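Local coordinates for protein putative Xylose isomerase (Rhodospirillum rubrum, PDB 3QXB) that binds a pair of metal ions in a TIM barrel of the xylose isomerase-like family and is probably an isomerase, at residues H216-P221 against P261-P266; Q270-K275 against Q281-E286; D57-W62 against I73-A78; V52-D57 against I120-A125. All blocks are in the same frame, centred on the assembly; numbering follows the deposited sequence.

Contact 1 (H216-P221 against P261-P266); sequences HALFEP and PGVVTP. With MN (manganese (II) ion), chain G.
Leu-218 turns CG away from its own carbonyl carbon (chi1 -64°) and runs on extended, which carries CD1 to the CG2 methyl of Val-264. On the other side, Val-264 holds CG1 opposite its backbone N (chi1 180°), and CG2 is thereby the branch offered to the leucine. The two methyls, Leu-218 CD1 and Val-264 CG2, stand 3.4 Å apart, closer than carbon atoms usually pack, while the side chains meet at a slant. Val-263 adds a looser touch on the exposed side: its CG2 lies 4.5 Å from Leu-218 CD1. Arg-268 and Leu-269 of helix 266-275 cover Leu-218 and Val-264 in turn, and Gln-247 accepts a hydrogen bond from the backbone N of Val-264.

Two residues before the leucine, at the end of helix 214-217, His-216 turns to the metal site instead. Its NE2 binds the manganese ion at 2.2 Å; two waters, Asp-253 and His-255 are the other ligands of that ion. The other ring nitrogen, ND1, is hydrogen-bonded to the carbonyl O of Pro-179, which fixes the rotation of the imidazole. No hydrogen bond links 216-221 to 261-266; the two segments are joined by aliphatic contact alone, and the polar role at the metal falls to His-216, a ligand held in place by a second-shell carbonyl.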
# COMPACT_ATOMS: atom_id res chain seq x y z
N HIS A 216 -10.34 -11.28 8.54
CA HIS A 216 -9.99 -12.26 7.53
C HIS A 216 -10.75 -13.58 7.78
O HIS A 216 -11.29 -14.15 6.85
CB HIS A 216 -8.52 -12.54 7.57
CG HIS A 216 -7.67 -11.36 7.23
ND1 HIS A 216 -6.30 -11.46 7.10
CD2 HIS A 216 -7.98 -10.06 6.95
CE1 HIS A 216 -5.81 -10.27 6.78
NE2 HIS A 216 -6.81 -9.41 6.67
N ALA A 217 -10.80 -14.02 9.02
CA ALA A 217 -11.53 -15.24 9.37
C ALA A 217 -13.04 -15.07 9.13
O ALA A 217 -13.73 -16.03 8.77
CB ALA A 217 -11.27 -15.63 10.84
N LEU A 218 -13.54 -13.86 9.36
CA LEU A 218 -15.00 -13.62 9.32
C LEU A 218 -15.49 -13.17 7.94
O LEU A 218 -16.64 -12.79 7.78
CB LEU A 218 -15.42 -12.60 10.40
CG LEU A 218 -15.19 -13.06 11.85
CD1 LEU A 218 -15.72 -12.04 12.87
CD2 LEU A 218 -15.81 -14.39 12.11
N PHE A 219 -14.62 -13.22 6.94
CA PHE A 219 -15.00 -12.88 5.58
C PHE A 219 -15.98 -13.93 4.99
O PHE A 219 -15.55 -15.01 4.53
CB PHE A 219 -13.74 -12.77 4.74
CG PHE A 219 -13.98 -12.33 3.33
CD1 PHE A 219 -14.39 -11.04 3.05
CD2 PHE A 219 -13.77 -13.19 2.28
CE1 PHE A 219 -14.62 -10.65 1.76
CE2 PHE A 219 -13.98 -12.78 1.00
CZ PHE A 219 -14.43 -11.53 0.75
N GLU A 220 -17.27 -13.59 4.99
CA GLU A 220 -18.35 -14.49 4.55
C GLU A 220 -18.31 -14.99 3.10
O GLU A 220 -18.46 -16.19 2.87
CB GLU A 220 -19.71 -13.84 4.83
CG GLU A 220 -20.27 -14.17 6.20
CD GLU A 220 -21.42 -13.25 6.61
OE1 GLU A 220 -22.41 -13.17 5.84
OE2 GLU A 220 -21.33 -12.60 7.68
N PRO A 221 -18.09 -14.10 2.11
CA PRO A 221 -18.15 -14.58 0.71
C PRO A 221 -17.22 -15.75 0.37
O PRO A 221 -17.52 -16.51 -0.54
CB PRO A 221 -17.76 -13.34 -0.10
CG PRO A 221 -18.20 -12.20 0.73
CD PRO A 221 -17.92 -12.65 2.17
N PRO A 261 -20.52 0.44 13.28
CA PRO A 261 -21.34 -0.76 13.43
C PRO A 261 -20.75 -1.94 12.64
O PRO A 261 -20.09 -1.75 11.63
CB PRO A 261 -22.73 -0.35 12.89
CG PRO A 261 -22.63 1.02 12.43
CD PRO A 261 -21.24 1.53 12.60
N GLY A 262 -20.99 -3.14 13.13
CA GLY A 262 -20.52 -4.36 12.50
C GLY A 262 -20.62 -5.54 13.45
O GLY A 262 -21.17 -5.40 14.56
N VAL A 263 -20.10 -6.69 13.03
CA VAL A 263 -20.36 -7.97 13.71
C VAL A 263 -19.32 -8.30 14.76
O VAL A 263 -19.50 -9.23 15.54
CB VAL A 263 -20.42 -9.15 12.70
CG1 VAL A 263 -21.62 -8.98 11.77
CG2 VAL A 263 -19.12 -9.27 11.89
N VAL A 264 -18.22 -7.53 14.78
CA VAL A 264 -17.15 -7.75 15.74
C VAL A 264 -17.26 -6.67 16.82
O VAL A 264 -16.55 -5.66 16.81
CB VAL A 264 -15.75 -7.73 15.08
CG1 VAL A 264 -14.65 -7.96 16.12
CG2 VAL A 264 -15.71 -8.79 14.00
N THR A 265 -18.17 -6.92 17.73
CA THR A 265 -18.41 -6.03 18.85
C THR A 265 -17.34 -6.24 19.92
O THR A 265 -16.80 -7.33 20.04
CB THR A 265 -19.83 -6.28 19.45
OG1 THR A 265 -19.85 -7.53 20.13
CG2 THR A 265 -20.91 -6.29 18.35
N PRO A 266 -17.00 -5.19 20.67
CA PRO A 266 -16.08 -5.34 21.79
C PRO A 266 -16.41 -6.48 22.73
O PRO A 266 -15.51 -7.21 23.15
CB PRO A 266 -16.20 -4.02 22.53
CG PRO A 266 -16.49 -3.04 21.43
CD PRO A 266 -17.36 -3.78 20.43
MN MN G . -6.74 -7.26 6.38
O HOH W 1 -4.70 -7.21 7.47
O HOH W 2 -5.64 -5.84 4.74

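Contact 2 (Q270-K275 against Q281-E286); sequences QDFWDK and QTFFAE. With FE (Fe (III) ion), chain E.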
# COMPACT_ATOMS: atom_id res chain seq x y z
N GLN A 270 -14.32 -9.90 23.91
CA GLN A 270 -14.07 -10.26 25.31
C GLN A 270 -14.62 -11.65 25.68
O GLN A 270 -13.98 -12.39 26.42
CB GLN A 270 -14.64 -9.19 26.24
CG GLN A 270 -14.40 -9.46 27.71
CD GLN A 270 -12.94 -9.38 28.06
OE1 GLN A 270 -12.29 -8.36 27.85
NE2 GLN A 270 -12.41 -10.46 28.61
N ASP A 271 -15.77 -12.01 25.12
CA ASP A 271 -16.35 -13.34 25.33
C ASP A 271 -15.48 -14.46 24.72
O ASP A 271 -15.39 -15.55 25.27
CB ASP A 271 -17.78 -13.42 24.77
CG ASP A 271 -18.78 -12.59 25.54
OD1 ASP A 271 -18.55 -12.27 26.74
OD2 ASP A 271 -19.84 -12.28 24.95
N PHE A 272 -14.88 -14.19 23.57
CA PHE A 272 -13.98 -15.13 22.94
C PHE A 272 -12.73 -15.27 23.78
O PHE A 272 -12.28 -16.39 24.06
CB PHE A 272 -13.61 -14.64 21.55
CG PHE A 272 -12.67 -15.53 20.82
CD1 PHE A 272 -13.15 -16.50 19.98
CD2 PHE A 272 -11.30 -15.35 20.94
CE1 PHE A 272 -12.29 -17.34 19.27
CE2 PHE A 272 -10.41 -16.18 20.23
CZ PHE A 272 -10.92 -17.20 19.40
N TRP A 273 -12.21 -14.13 24.23
CA TRP A 273 -11.02 -14.10 25.08
C TRP A 273 -11.23 -14.96 26.33
O TRP A 273 -10.34 -15.71 26.74
CB TRP A 273 -10.68 -12.66 25.48
CG TRP A 273 -9.47 -12.57 26.34
CD1 TRP A 273 -9.42 -12.66 27.71
CD2 TRP A 273 -8.12 -12.36 25.90
NE1 TRP A 273 -8.10 -12.56 28.14
CE2 TRP A 273 -7.29 -12.36 27.04
CE3 TRP A 273 -7.53 -12.21 24.65
CZ2 TRP A 273 -5.92 -12.18 26.96
CZ3 TRP A 273 -6.17 -12.02 24.57
CH2 TRP A 273 -5.37 -12.02 25.72
N ASP A 274 -12.39 -14.84 26.95
CA ASP A 274 -12.68 -15.61 28.17
C ASP A 274 -12.99 -17.07 27.87
O ASP A 274 -12.64 -17.97 28.68
CB ASP A 274 -13.88 -15.01 28.91
CG ASP A 274 -13.59 -13.64 29.51
OD1 ASP A 274 -12.46 -13.41 29.99
OD2 ASP A 274 -14.52 -12.82 29.53
N LYS A 275 -13.67 -17.32 26.75
CA LYS A 275 -14.08 -18.69 26.38
C LYS A 275 -12.85 -19.57 26.22
O LYS A 275 -12.84 -20.73 26.62
CB LYS A 275 -14.95 -18.68 25.11
CG LYS A 275 -15.46 -20.06 24.69
CD LYS A 275 -16.19 -20.01 23.33
CE LYS A 275 -16.52 -21.45 22.84
NZ LYS A 275 -17.29 -21.41 21.56
N GLN A 281 -1.88 -13.73 24.21
CA GLN A 281 -2.09 -13.66 22.75
C GLN A 281 -2.78 -12.36 22.35
O GLN A 281 -3.97 -12.32 22.09
CB GLN A 281 -2.86 -14.87 22.25
CG GLN A 281 -2.19 -16.16 22.61
CD GLN A 281 -2.69 -16.73 23.93
OE1 GLN A 281 -3.17 -15.99 24.79
NE2 GLN A 281 -2.58 -18.04 24.08
N THR A 282 -1.96 -11.31 22.25
CA THR A 282 -2.44 -9.91 22.14
C THR A 282 -3.44 -9.71 21.00
O THR A 282 -3.27 -10.20 19.89
CB THR A 282 -1.23 -8.95 21.96
OG1 THR A 282 -0.22 -9.33 22.91
CG2 THR A 282 -1.62 -7.45 22.19
N PHE A 283 -4.52 -9.02 21.33
CA PHE A 283 -5.50 -8.57 20.36
C PHE A 283 -5.01 -7.16 19.94
O PHE A 283 -5.30 -6.15 20.62
CB PHE A 283 -6.87 -8.44 21.01
CG PHE A 283 -7.67 -9.71 21.15
CD1 PHE A 283 -7.15 -10.99 20.96
CD2 PHE A 283 -9.00 -9.62 21.54
CE1 PHE A 283 -7.93 -12.13 21.15
CE2 PHE A 283 -9.79 -10.74 21.71
CZ PHE A 283 -9.28 -12.00 21.52
N PHE A 284 -4.26 -7.10 18.84
CA PHE A 284 -3.81 -5.84 18.27
C PHE A 284 -4.89 -5.22 17.36
O PHE A 284 -5.26 -5.82 16.35
CB PHE A 284 -2.55 -6.04 17.41
CG PHE A 284 -1.33 -6.51 18.16
CD1 PHE A 284 -0.60 -5.66 18.95
CD2 PHE A 284 -0.89 -7.81 18.03
CE1 PHE A 284 0.56 -6.11 19.60
CE2 PHE A 284 0.27 -8.24 18.67
CZ PHE A 284 0.98 -7.39 19.43
N ALA A 285 -5.33 -4.02 17.70
CA ALA A 285 -6.25 -3.29 16.87
C ALA A 285 -5.49 -2.90 15.63
O ALA A 285 -4.44 -2.27 15.75
CB ALA A 285 -6.76 -2.03 17.55
N GLU A 286 -6.05 -3.27 14.48
CA GLU A 286 -5.50 -2.95 13.17
C GLU A 286 -6.56 -2.24 12.35
O GLU A 286 -7.35 -2.86 11.62
CB GLU A 286 -4.99 -4.19 12.43
CG GLU A 286 -4.20 -3.80 11.19
CD GLU A 286 -3.86 -4.96 10.27
OE1 GLU A 286 -4.56 -5.96 10.24
OE2 GLU A 286 -2.86 -4.84 9.54
FE FE E . -4.29 -7.95 9.62
O HOH W 1 -4.70 -7.21 7.47
O HOH W 3 -2.22 -7.38 8.87
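Aromatic contacts dominate between Trp-273 and Phe-283. The six-membered ring of the tryptophan drives its edge into the face of the phenylalanine, a T-shaped pair with planes at 90° and centroids 5.0 Å apart. Trp-273 CE3 is the leading atom, 3.5 Å from Phe-283 CE1 and displaced from the ring centre toward its rim. With CG anti to the backbone N (chi1 -180°), the indole is swung off the helix so that its far end approaches the strand. Phe-272 joins from the neighbouring helix position, its CD2 meeting the edge of Phe-283 at CZ, 4.0 Å away. Replacing Phe-283 by an alanine removes the ring, which would probably leave the indole edge without its aromatic face and open a gap beside Phe-272.

A close carbon-oxygen contact accompanies the rings: the backbone carbonyl O of Gln-281 lies 3.3 Å from Trp-273 CZ3, at the indole edge near its plane. Within the helix, Gln-270 NE2 makes two weak hydrogen bonds to the carboxylate of Asp-274.

Metal binding belongs to the far end of 281-286, where Glu-286 OE1 holds the iron ion at 2.1 Å, together with Glu-178, Asp-213, His-244 and two waters. Helix 266-275 thus packs on strand 283-285 in a beta-alpha-beta unit that closes the eight-stranded TIM barrel, with a metal ligand, Glu-286, near the C-terminal end of its last strand.

Contact 3 (D57-W62 against I73-A78); sequences DLTDPW and IAYAKA
The loop that follows barrel strand 51-55 folds back here on helix 65-81, the helix it leads into, and Leu-58 and Thr-59 meet Tyr-75. Tyr-75 receives both residues around one part of its ring. The methyl of Thr-59 lies at the ring edge, close to its plane, with CG2 4.1 Å from Tyr-75 CE2. Leu-58 crosses the tyrosine at about a right angle: its CD2 is 4.1 Å from Tyr-75 OH, and its CB lies obliquely to the ring, 4.5 Å from CE2 of that tyrosine. Thr-59 divides its two branches between different tasks. Its OG1 sits between the backbone N and the carbonyl carbon (chi1 62°) and is hydrogen-bonded to the hydroxyl of Tyr-54, whereas CG2 is left to the apolar contact.

In a TIM barrel each strand is followed by a helix on the outer surface, and this contact lies within one such step, joining the loop at the strand's C-terminal end to the C-terminal half of the helix. Pro-36 of helix 36-46 packs on Tyr-75 and Leu-39 on Leu-58, while the phenol OH makes a weak hydrogen bond to Leu-34 O.

Farther along the loop, Asp-60 forms an Asx turn: its OD1 accepts from Trp-62 N at 3.1 Å, the donor standing well above the carboxylate plane. The same loop lies at the dimer interface, where Trp-62 meets Trp-63 of the second subunit edge-to-face.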
# COMPACT_ATOMS: atom_id res chain seq x y z
N ASP A 57 5.29 -0.38 7.42
CA ASP A 57 4.82 0.85 6.78
C ASP A 57 5.39 2.15 7.40
O ASP A 57 5.15 3.22 6.87
CB ASP A 57 3.27 0.90 6.74
CG ASP A 57 2.66 0.04 5.62
OD1 ASP A 57 3.39 -0.55 4.76
OD2 ASP A 57 1.42 -0.09 5.57
N LEU A 58 6.10 2.08 8.52
CA LEU A 58 6.75 3.27 9.09
C LEU A 58 8.21 3.34 8.65
O LEU A 58 8.70 4.42 8.38
CB LEU A 58 6.68 3.28 10.61
CG LEU A 58 5.35 3.68 11.25
CD1 LEU A 58 5.36 3.37 12.78
CD2 LEU A 58 5.11 5.14 11.03
N THR A 59 8.88 2.17 8.53
CA THR A 59 10.24 2.10 8.06
C THR A 59 10.39 0.84 7.17
O THR A 59 10.30 -0.29 7.66
CB THR A 59 11.30 2.09 9.26
OG1 THR A 59 11.11 0.97 10.08
CG2 THR A 59 11.25 3.37 10.14
N ASP A 60 10.63 1.08 5.86
CA ASP A 60 10.64 0.04 4.85
C ASP A 60 11.89 -0.84 5.06
O ASP A 60 13.00 -0.35 5.09
CB ASP A 60 10.70 0.68 3.44
CG ASP A 60 10.42 -0.30 2.32
OD1 ASP A 60 10.48 -1.54 2.53
OD2 ASP A 60 10.19 0.20 1.17
N PRO A 61 11.69 -2.16 5.22
CA PRO A 61 12.80 -3.13 5.30
C PRO A 61 13.81 -2.97 4.15
O PRO A 61 15.00 -3.15 4.33
CB PRO A 61 12.08 -4.49 5.23
CG PRO A 61 10.76 -4.25 5.89
CD PRO A 61 10.39 -2.82 5.42
N TRP A 62 13.32 -2.63 2.98
CA TRP A 62 14.18 -2.38 1.80
C TRP A 62 15.11 -1.15 1.90
O TRP A 62 16.11 -1.06 1.18
CB TRP A 62 13.34 -2.27 0.54
CG TRP A 62 12.76 -3.56 0.09
CD1 TRP A 62 11.46 -3.89 0.07
CD2 TRP A 62 13.47 -4.66 -0.46
NE1 TRP A 62 11.30 -5.16 -0.43
CE2 TRP A 62 12.52 -5.67 -0.73
CE3 TRP A 62 14.83 -4.93 -0.68
CZ2 TRP A 62 12.88 -6.90 -1.28
CZ3 TRP A 62 15.18 -6.16 -1.19
CH2 TRP A 62 14.22 -7.11 -1.51
N ILE A 73 15.42 2.15 15.17
CA ILE A 73 15.94 2.19 16.53
C ILE A 73 15.41 3.38 17.35
O ILE A 73 15.09 3.23 18.51
CB ILE A 73 17.48 2.14 16.57
CG1 ILE A 73 17.97 0.74 16.18
CG2 ILE A 73 18.03 2.50 17.97
CD1 ILE A 73 19.43 0.67 15.82
N ALA A 74 15.29 4.55 16.73
CA ALA A 74 14.68 5.70 17.40
C ALA A 74 13.24 5.43 17.86
O ALA A 74 12.88 5.79 18.97
CB ALA A 74 14.77 7.01 16.54
N TYR A 75 12.43 4.79 17.02
CA TYR A 75 11.09 4.34 17.48
C TYR A 75 11.21 3.34 18.63
O TYR A 75 10.55 3.51 19.66
CB TYR A 75 10.27 3.71 16.35
CG TYR A 75 9.72 4.70 15.36
CD1 TYR A 75 8.74 5.61 15.73
CD2 TYR A 75 10.12 4.68 14.04
CE1 TYR A 75 8.22 6.53 14.82
CE2 TYR A 75 9.59 5.57 13.11
CZ TYR A 75 8.64 6.49 13.51
OH TYR A 75 8.14 7.39 12.60
N ALA A 76 12.06 2.33 18.49
CA ALA A 76 12.20 1.33 19.62
C ALA A 76 12.56 1.98 20.92
O ALA A 76 11.96 1.69 21.99
CB ALA A 76 13.21 0.22 19.25
N LYS A 77 13.50 2.91 20.87
CA LYS A 77 13.95 3.58 22.08
C LYS A 77 12.87 4.47 22.68
O LYS A 77 12.72 4.53 23.91
CB LYS A 77 15.23 4.37 21.80
CG LYS A 77 15.83 5.19 22.96
CD LYS A 77 17.21 5.80 22.57
CE LYS A 77 17.99 6.40 23.77
NZ LYS A 77 17.21 7.46 24.48
N ALA A 78 12.16 5.20 21.84
CA ALA A 78 11.12 6.09 22.33
C ALA A 78 10.00 5.27 22.98
O ALA A 78 9.47 5.66 24.03
CB ALA A 78 10.57 6.96 21.20

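Contact 4 (V52-D57 against I120-A125); sequences VQYTYD and IDMTAA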
# COMPACT_ATOMS: atom_id res chain seq x y z
N VAL A 52 2.24 -2.97 21.66
CA VAL A 52 2.34 -2.37 20.37
C VAL A 52 2.87 -3.35 19.32
O VAL A 52 3.77 -4.14 19.61
CB VAL A 52 3.29 -1.19 20.46
CG1 VAL A 52 3.53 -0.60 19.08
CG2 VAL A 52 2.79 -0.12 21.49
N GLN A 53 2.32 -3.30 18.11
CA GLN A 53 2.90 -3.99 16.96
C GLN A 53 3.32 -2.92 15.98
O GLN A 53 2.49 -2.11 15.50
CB GLN A 53 1.92 -4.96 16.31
CG GLN A 53 2.50 -5.82 15.29
CD GLN A 53 1.58 -6.91 14.84
OE1 GLN A 53 0.53 -6.65 14.23
NE2 GLN A 53 1.97 -8.17 15.13
N TYR A 54 4.62 -2.88 15.72
CA TYR A 54 5.20 -1.88 14.86
C TYR A 54 4.99 -2.33 13.43
O TYR A 54 5.09 -3.52 13.17
CB TYR A 54 6.68 -1.77 15.19
CG TYR A 54 7.49 -0.77 14.38
CD1 TYR A 54 7.59 0.57 14.76
CD2 TYR A 54 8.21 -1.18 13.28
CE1 TYR A 54 8.36 1.49 14.02
CE2 TYR A 54 9.00 -0.29 12.58
CZ TYR A 54 9.07 1.04 12.95
OH TYR A 54 9.87 1.91 12.17
N THR A 55 4.66 -1.42 12.52
CA THR A 55 4.38 -1.80 11.12
C THR A 55 5.59 -1.48 10.19
O THR A 55 6.23 -0.43 10.32
CB THR A 55 3.11 -1.08 10.58
OG1 THR A 55 2.87 -1.44 9.20
CG2 THR A 55 3.20 0.46 10.67
N TYR A 56 5.88 -2.37 9.25
CA TYR A 56 6.89 -2.09 8.20
C TYR A 56 6.56 -0.79 7.42
O TYR A 56 7.43 -0.20 6.82
CB TYR A 56 6.96 -3.19 7.19
CG TYR A 56 7.35 -4.61 7.65
CD1 TYR A 56 7.60 -4.93 8.99
CD2 TYR A 56 7.41 -5.63 6.74
CE1 TYR A 56 7.91 -6.23 9.35
CE2 TYR A 56 7.69 -6.94 7.11
CZ TYR A 56 7.95 -7.24 8.39
OH TYR A 56 8.30 -8.56 8.72
N ASP A 57 5.29 -0.38 7.42
CA ASP A 57 4.82 0.85 6.78
C ASP A 57 5.39 2.15 7.40
O ASP A 57 5.15 3.22 6.87
CB ASP A 57 3.27 0.90 6.74
CG ASP A 57 2.66 0.04 5.62
OD1 ASP A 57 3.39 -0.55 4.76
OD2 ASP A 57 1.42 -0.09 5.57
N ILE A 120 13.68 -9.00 9.32
CA ILE A 120 14.31 -9.61 10.47
C ILE A 120 15.53 -8.77 10.94
O ILE A 120 15.69 -8.52 12.13
CB ILE A 120 14.76 -11.05 10.14
CG1 ILE A 120 13.52 -11.94 9.98
CG2 ILE A 120 15.78 -11.56 11.15
CD1 ILE A 120 13.76 -13.31 9.29
N ASP A 121 16.37 -8.32 10.02
CA ASP A 121 17.50 -7.40 10.40
C ASP A 121 17.02 -6.16 11.15
O ASP A 121 17.48 -5.80 12.26
CB ASP A 121 18.32 -6.99 9.19
CG ASP A 121 19.11 -8.12 8.60
OD1 ASP A 121 19.38 -9.15 9.26
OD2 ASP A 121 19.45 -7.98 7.43
N MSE A 122 16.04 -5.50 10.57
CA MSE A 122 15.42 -4.31 11.23
C MSE A 122 14.80 -4.63 12.59
O MSE A 122 14.94 -3.88 13.62
CB MSE A 122 14.34 -3.75 10.26
CG MSE A 122 13.76 -2.38 10.65
SE MSE A 122 12.36 -1.95 9.36
CE MSE A 122 10.98 -3.00 10.03
N THR A 123 14.11 -5.75 12.65
CA THR A 123 13.49 -6.15 13.93
C THR A 123 14.56 -6.43 15.01
O THR A 123 14.40 -6.02 16.17
CB THR A 123 12.57 -7.36 13.71
OG1 THR A 123 11.59 -7.03 12.70
CG2 THR A 123 11.90 -7.79 15.04
N ALA A 124 15.65 -7.11 14.66
CA ALA A 124 16.75 -7.38 15.61
C ALA A 124 17.40 -6.06 16.04
O ALA A 124 17.77 -5.89 17.19
CB ALA A 124 17.84 -8.27 14.96
N ALA A 125 17.53 -5.13 15.12
CA ALA A 125 18.14 -3.82 15.44
C ALA A 125 17.32 -3.10 16.49
O ALA A 125 17.88 -2.45 17.41
CB ALA A 125 18.30 -2.97 14.14
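Met-122, deposited as selenomethionine, reaches from helix 106-125 toward two tyrosines, and its terminal methyl does the touching. CE lies 4.0 Å from Tyr-56 CD1 and 4.2 Å from Tyr-54 CE2. It comes to the edge of the Tyr-54 ring, near its plane, and approaches Tyr-56 obliquely. CG is anti to the backbone N (chi1 -170°), the chain stays extended to SE, and a bend at chi3 (79°) then brings CE round to the pair of rings. This is the tighter, buried part, and across the two segments it is apolar.

The rings' polar ends are occupied beyond it. Tyr-54 OH is hydrogen-bonded to Thr-59 and Tyr-56 OH to Thr-131, so both phenols are tethered while their ring carbons receive the methyl. An ST turn encloses Tyr-56, with Thr-55 OG1 accepting from Asp-57 N at 3.2 Å.

Away from the methyl the contact is looser. Thr-123 OG1 comes no nearer than 5.0 Å, to Tyr-56 CE1, and the partly exposed Asp-121 and Ala-125 lie on parts of the helix that do not meet the other segment. There Asp-121 forms a salt bridge with Lys-117 and a hydrogen bond with Tyr-166. A long outer helix resting a hydrophobic side chain on the C-terminal end of an inner strand and the loop that follows it is the helix-on-strand layering of the TIM barrel.

In the fold
Contacts 3 and 4 are close neighbours, their centres about 6 Å apart; they share Asp-57 and also touch where Tyr-75 CD2 packs 3.4 Å from Tyr-54 OH. Contacts 1 and 2 lie on the metal side, with centres about 14 Å apart, and each supplies a ligand to a different ion; water 1 binds both the manganese and the iron. Phe-284 of contact 2 packs on the backbone of Val-52 and Gln-53 in contact 4, two strands along the sheet, although those centres are about 22 Å apart. Contacts 1 and 3, about 31 Å between centres, sit on opposite sides of the chain's centre, and both touch the second subunit.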